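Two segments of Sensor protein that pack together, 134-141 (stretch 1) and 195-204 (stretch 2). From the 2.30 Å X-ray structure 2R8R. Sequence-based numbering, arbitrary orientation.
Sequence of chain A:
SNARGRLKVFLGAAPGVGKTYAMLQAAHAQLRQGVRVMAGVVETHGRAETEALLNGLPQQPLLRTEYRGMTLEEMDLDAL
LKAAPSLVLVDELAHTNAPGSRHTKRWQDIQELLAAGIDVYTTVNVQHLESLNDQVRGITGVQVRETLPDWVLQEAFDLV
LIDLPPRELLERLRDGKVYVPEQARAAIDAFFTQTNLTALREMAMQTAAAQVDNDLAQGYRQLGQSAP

Stretch 1, residues 134-141: DQVRGITG
Stretch 2 195-204: TNLTALREMA

The apolar centre of the contact between these two segments of the Sensor protein is built from Val136 and Ile139 on the first helix and Ala199, Leu200 and Met203, a selenomethionine, on the second. Ile139 and Met203 both direct CA-to-CB toward the opposing helix, and they make the tightest apolar contact: Ile139 CD1 lies 3.2 Å from Met203 CE, a close approach for two methyl groups. Ile139 reaches this position with chi1 m (-81°) and chi2 t (167°); Met203 has chi1 m (-79°), chi2 t (-179°) and a chi3 of -117°, between wells. The same Ile139 CD1 sits 3.8 Å from Ala199 CB, so this methyl touches two residues one helical turn apart. Ala199 also points toward the first helix, and its short side chain meets the long isoleucine.

Beside this pair, Val136, chi1 t (177°), points sideways and offers CG2 to two partners: Met203 SE at 4.0 Å and Leu200 CD2 at 4.1 Å. Leu200, chi1 m (-70°) and chi2 t (157°), also leaves its backbone sideways, but the end of its side chain comes nearer. These contacts have ordinary van der Waals spacing and depend on shape and exclusion of water. Gln135, more exposed, borders the selenium: its extended side chain (chi1 t, chi2 t, chi3 -4°) brings CD to 4.0 Å from Met203 SE.

The register follows the nearly antiparallel course of helices 134-140 and 195-204, whose N-to-C directions are 163° apart and whose axes are 10.2 Å apart at closest approach; the contact buries 361 Å², both sides summed. Val136 CA lies 7.8 Å from Leu200 CA, and Thr140 CA lies 6.2 Å from Asn196 CA; four residues forward on one helix match four backward on the other, and the backbones are closer at the second pair. Here the contact turns polar. Asn196, chi1 m (-71°) and chi2 -14°, leaves its backbone sideways, but its amide end comes nearer to the first helix. Its OD1 is 3.1 Å from Ile139 CG2, and its ND2 is 3.7 Å from Thr140 CA and 3.9 Å from Thr140 CG2. No hydrogen bond crosses the interface: Ile139 O and Asn196 OD1, 3.4 Å apart, are both acceptors, while Asn196 ND2 is hydrogen-bonded elsewhere in the structure. Thr140, chi1 p (65°), turns its hydroxyl to its own helix, where OG1 donates to Val136 O at 2.8 Å.

Each backbone is held by its own helical ladder. In the first helix Gly138 N bonds Asp134 O at 2.9 Å and Thr140 N bonds Val136 O at 2.8 Å, whereas Ile139 N to Gln135 O, at 3.1 Å, is weak. Gly141 N still bonds Arg137 O at 2.8 Å, but its phi/psi of 69/3 breaks the helix, a positive phi that favours glycine. In the second helix Leu200 N bonds Asn196 O at 2.9 Å and Met203 N bonds Ala199 O at 3.1 Å, with helical phi/psi throughout.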

ATOM      1  N   ASP A 134       6.448 -12.666 -13.129  1.00 31.72           N
ATOM      2  CA  ASP A 134       6.456 -14.030 -13.663  1.00 32.19           C
ATOM      3  C   ASP A 134       6.628 -15.108 -12.587  1.00 32.06           C
ATOM      4  O   ASP A 134       5.967 -16.128 -12.632  1.00 32.55           O
ATOM      5  CB  ASP A 134       7.548 -14.176 -14.726  1.00 32.47           C
ATOM      6  CG  ASP A 134       7.295 -13.292 -15.959  1.00 35.24           C
ATOM      7  OD1 ASP A 134       6.231 -12.624 -16.003  1.00 39.56           O
ATOM      8  OD2 ASP A 134       8.150 -13.261 -16.888  1.00 36.36           O
ATOM      9  N   GLN A 135       7.511 -14.894 -11.623  1.00 31.95           N
ATOM     10  CA  GLN A 135       7.608 -15.806 -10.479  1.00 31.38           C
ATOM     11  C   GLN A 135       6.263 -15.892  -9.753  1.00 30.94           C
ATOM     12  O   GLN A 135       5.767 -16.986  -9.514  1.00 31.15           O
ATOM     13  CB  GLN A 135       8.734 -15.377  -9.538  1.00 31.33           C
ATOM     14  CG  GLN A 135       9.138 -16.438  -8.512  1.00 32.00           C
ATOM     15  CD  GLN A 135      10.274 -15.960  -7.605  1.00 32.41           C
ATOM     16  OE1 GLN A 135      10.810 -14.869  -7.799  1.00 35.00           O
ATOM     17  NE2 GLN A 135      10.641 -16.776  -6.619  1.00 32.66           N
ATOM     18  N   VAL A 136       5.653 -14.748  -9.440  1.00 30.63           N
ATOM     19  CA  VAL A 136       4.340 -14.745  -8.783  1.00 30.68           C
ATOM     20  C   VAL A 136       3.243 -15.448  -9.607  1.00 30.54           C
ATOM     21  O   VAL A 136       2.474 -16.245  -9.058  1.00 30.60           O
ATOM     22  CB  VAL A 136       3.881 -13.314  -8.379  1.00 30.80           C
ATOM     23  CG1 VAL A 136       2.443 -13.326  -7.760  1.00 30.75           C
ATOM     24  CG2 VAL A 136       4.868 -12.696  -7.411  1.00 30.62           C
ATOM     25  N   ARG A 137       3.172 -15.164 -10.906  1.00 30.84           N
ATOM     26  CA  ARG A 137       2.185 -15.796 -11.789  1.00 31.12           C
ATOM     27  C   ARG A 137       2.419 -17.317 -11.894  1.00 30.88           C
ATOM     28  O   ARG A 137       1.468 -18.084 -11.906  1.00 30.15           O
ATOM     29  CB  ARG A 137       2.220 -15.145 -13.179  1.00 31.02           C
ATOM     30  CG  ARG A 137       1.162 -15.646 -14.195  1.00 31.66           C
ATOM     31  CD  ARG A 137       1.152 -14.722 -15.449  1.00 31.66           C
ATOM     32  NE  ARG A 137       0.513 -15.306 -16.625  0.50 31.33           N
ATOM     33  CZ  ARG A 137       0.566 -14.784 -17.857  0.50 31.53           C
ATOM     34  NH1 ARG A 137       1.236 -13.657 -18.098  0.50 30.66           N
ATOM     35  NH2 ARG A 137      -0.052 -15.393 -18.864  0.50 31.05           N
ATOM     36  N   GLY A 138       3.688 -17.719 -11.945  1.00 30.96           N
ATOM     37  CA  GLY A 138       4.077 -19.116 -11.997  1.00 31.89           C
ATOM     38  C   GLY A 138       3.697 -19.888 -10.749  1.00 33.01           C
ATOM     39  O   GLY A 138       3.428 -21.073 -10.806  1.00 33.15           O
ATOM     40  N   ILE A 139       3.673 -19.202  -9.615  1.00 34.10           N
ATOM     41  CA  ILE A 139       3.386 -19.823  -8.343  1.00 34.62           C
ATOM     42  C   ILE A 139       1.879 -19.829  -8.139  1.00 33.97           C
ATOM     43  O   ILE A 139       1.302 -20.877  -7.936  1.00 33.73           O
ATOM     44  CB  ILE A 139       4.131 -19.071  -7.202  1.00 35.31           C
ATOM     45  CG1 ILE A 139       5.579 -19.552  -7.143  1.00 36.10           C
ATOM     46  CG2 ILE A 139       3.454 -19.255  -5.814  1.00 35.77           C
ATOM     47  CD1 ILE A 139       6.441 -18.642  -6.272  1.00 35.58           C
ATOM     48  N   THR A 140       1.246 -18.663  -8.237  1.00 33.72           N
ATOM     49  CA  THR A 140      -0.161 -18.510  -7.865  1.00 33.18           C
ATOM     50  C   THR A 140      -1.162 -18.789  -8.984  1.00 33.13           C
ATOM     51  O   THR A 140      -2.344 -18.998  -8.704  1.00 33.89           O
ATOM     52  CB  THR A 140      -0.458 -17.073  -7.332  1.00 33.27           C
ATOM     53  OG1 THR A 140      -0.265 -16.133  -8.389  1.00 33.50           O
ATOM     54  CG2 THR A 140       0.434 -16.703  -6.147  1.00 31.55           C
ATOM     55  N   GLY A 141      -0.704 -18.768 -10.236  1.00 32.95           N
ATOM     56  CA  GLY A 141      -1.582 -18.795 -11.406  1.00 32.33           C
ATOM     57  C   GLY A 141      -2.419 -17.528 -11.610  1.00 32.50           C
ATOM     58  O   GLY A 141      -3.239 -17.469 -12.536  1.00 31.58           O
ATOM     59  N   THR A 195       1.177 -22.957   0.679  1.00 24.64           N
ATOM     60  CA  THR A 195       2.320 -23.021  -0.223  1.00 24.18           C
ATOM     61  C   THR A 195       2.615 -21.663  -0.847  1.00 23.34           C
ATOM     62  O   THR A 195       3.762 -21.247  -0.860  1.00 23.68           O
ATOM     63  CB  THR A 195       2.099 -24.083  -1.345  1.00 24.73           C
ATOM     64  OG1 THR A 195       2.349 -25.391  -0.815  1.00 25.04           O
ATOM     65  CG2 THR A 195       3.050 -23.848  -2.508  1.00 25.51           C
ATOM     66  N   ASN A 196       1.604 -21.005  -1.411  1.00 22.28           N
ATOM     67  CA  ASN A 196       1.806 -19.717  -2.072  1.00 22.17           C
ATOM     68  C   ASN A 196       2.228 -18.589  -1.116  1.00 21.96           C
ATOM     69  O   ASN A 196       3.137 -17.810  -1.415  1.00 21.61           O
ATOM     70  CB  ASN A 196       0.526 -19.296  -2.810  1.00 23.21           C
ATOM     71  CG  ASN A 196       0.243 -20.140  -4.047  1.00 22.74           C
ATOM     72  OD1 ASN A 196       1.106 -20.876  -4.516  1.00 26.17           O
ATOM     73  ND2 ASN A 196      -0.983 -20.034  -4.575  1.00 20.38           N
ATOM     74  N   LEU A 197       1.588 -18.531   0.048  1.00 21.47           N
ATOM     75  CA  LEU A 197       1.888 -17.505   1.038  1.00 21.45           C
ATOM     76  C   LEU A 197       3.286 -17.691   1.654  1.00 21.23           C
ATOM     77  O   LEU A 197       3.943 -16.720   1.993  1.00 22.33           O
ATOM     78  CB  LEU A 197       0.780 -17.458   2.118  1.00 21.20           C
ATOM     79  CG  LEU A 197      -0.606 -16.985   1.646  1.00 21.77           C
ATOM     80  CD1 LEU A 197      -1.711 -17.256   2.725  1.00 19.50           C
ATOM     81  CD2 LEU A 197      -0.597 -15.491   1.195  1.00 17.55           C
ATOM     82  N   THR A 198       3.743 -18.924   1.779  1.00 20.97           N
ATOM     83  CA  THR A 198       5.100 -19.229   2.211  1.00 20.37           C
ATOM     84  C   THR A 198       6.110 -18.717   1.194  1.00 20.51           C
ATOM     85  O   THR A 198       7.127 -18.096   1.560  1.00 20.74           O
ATOM     86  CB  THR A 198       5.287 -20.760   2.389  1.00 20.93           C
ATOM     87  OG1 THR A 198       4.493 -21.192   3.501  1.00 21.14           O
ATOM     88  CG2 THR A 198       6.748 -21.136   2.621  1.00 18.09           C
ATOM     89  N   ALA A 199       5.809 -18.969  -0.082  1.00 19.67           N
ATOM     90  CA  ALA A 199       6.634 -18.523  -1.191  1.00 18.90           C
ATOM     91  C   ALA A 199       6.729 -16.992  -1.211  1.00 18.49           C
ATOM     92  O   ALA A 199       7.793 -16.445  -1.341  1.00 18.81           O
ATOM     93  CB  ALA A 199       6.049 -19.074  -2.536  1.00 18.92           C
ATOM     94  N   LEU A 200       5.607 -16.306  -1.067  1.00 18.37           N
ATOM     95  CA  LEU A 200       5.563 -14.835  -1.082  1.00 18.22           C
ATOM     96  C   LEU A 200       6.253 -14.199   0.136  1.00 18.64           C
ATOM     97  O   LEU A 200       6.894 -13.161   0.016  1.00 17.76           O
ATOM     98  CB  LEU A 200       4.120 -14.356  -1.169  1.00 17.67           C
ATOM     99  CG  LEU A 200       3.448 -14.623  -2.512  1.00 17.27           C
ATOM    100  CD1 LEU A 200       1.911 -14.654  -2.333  1.00 17.31           C
ATOM    101  CD2 LEU A 200       3.885 -13.583  -3.541  1.00 16.50           C
ATOM    102  N   ARG A 201       6.128 -14.842   1.296  1.00 19.18           N
ATOM    103  CA  ARG A 201       6.813 -14.408   2.500  1.00 19.45           C
ATOM    104  C   ARG A 201       8.330 -14.444   2.326  1.00 20.60           C
ATOM    105  O   ARG A 201       9.017 -13.546   2.749  1.00 20.46           O
ATOM    106  CB  ARG A 201       6.405 -15.277   3.681  1.00 19.59           C
ATOM    107  CG  ARG A 201       7.151 -14.953   4.983  1.00 19.04           C
ATOM    108  CD  ARG A 201       6.744 -15.874   6.064  1.00 18.59           C
ATOM    109  NE  ARG A 201       7.098 -15.370   7.389  1.00 19.13           N
ATOM    110  CZ  ARG A 201       6.971 -16.070   8.514  1.00 17.50           C
ATOM    111  NH1 ARG A 201       6.489 -17.316   8.517  1.00 18.41           N
ATOM    112  NH2 ARG A 201       7.281 -15.505   9.655  1.00 16.54           N
ATOM    113  N   GLU A 202       8.840 -15.500   1.702  1.00 22.33           N
ATOM    114  CA  GLU A 202      10.250 -15.600   1.364  1.00 22.81           C
ATOM    115  C   GLU A 202      10.665 -14.520   0.374  1.00 23.19           C
ATOM    116  O   GLU A 202      11.729 -13.947   0.504  1.00 23.48           O
ATOM    117  CB  GLU A 202      10.535 -16.992   0.821  1.00 22.84           C
ATOM    118  CG  GLU A 202      11.928 -17.191   0.227  1.00 24.62           C
ATOM    119  CD  GLU A 202      12.145 -18.623  -0.249  1.00 25.29           C
ATOM    120  OE1 GLU A 202      12.831 -19.392   0.449  1.00 30.47           O
ATOM    121  OE2 GLU A 202      11.588 -19.000  -1.300  1.00 30.38           O
HETATM  122  N   MSE A 203       9.824 -14.230  -0.607  1.00 23.67           N
HETATM  123  CA  MSE A 203      10.082 -13.127  -1.537  1.00 24.77           C
HETATM  124  C   MSE A 203      10.182 -11.778  -0.834  1.00 23.94           C
HETATM  125  O   MSE A 203      11.087 -11.003  -1.099  1.00 23.41           O
HETATM  126  CB  MSE A 203       8.984 -13.048  -2.619  1.00 24.67           C
HETATM  127  CG  MSE A 203       9.166 -14.081  -3.721  1.00 25.70           C
HETATM  128 SE   MSE A 203       7.827 -13.999  -5.119  0.70 28.59          SE
HETATM  129  CE  MSE A 203       7.004 -15.744  -4.927  1.00 25.27           C
ATOM    130  N   ALA A 204       9.234 -11.499   0.049  1.00 23.73           N
ATOM    131  CA  ALA A 204       9.245 -10.248   0.814  1.00 23.46           C
ATOM    132  C   ALA A 204      10.546 -10.157   1.630  1.00 23.56           C
ATOM    133  O   ALA A 204      11.193  -9.116   1.680  1.00 22.49           O
ATOM    134  CB  ALA A 204       7.989 -10.165   1.736  1.00 22.23           C
TER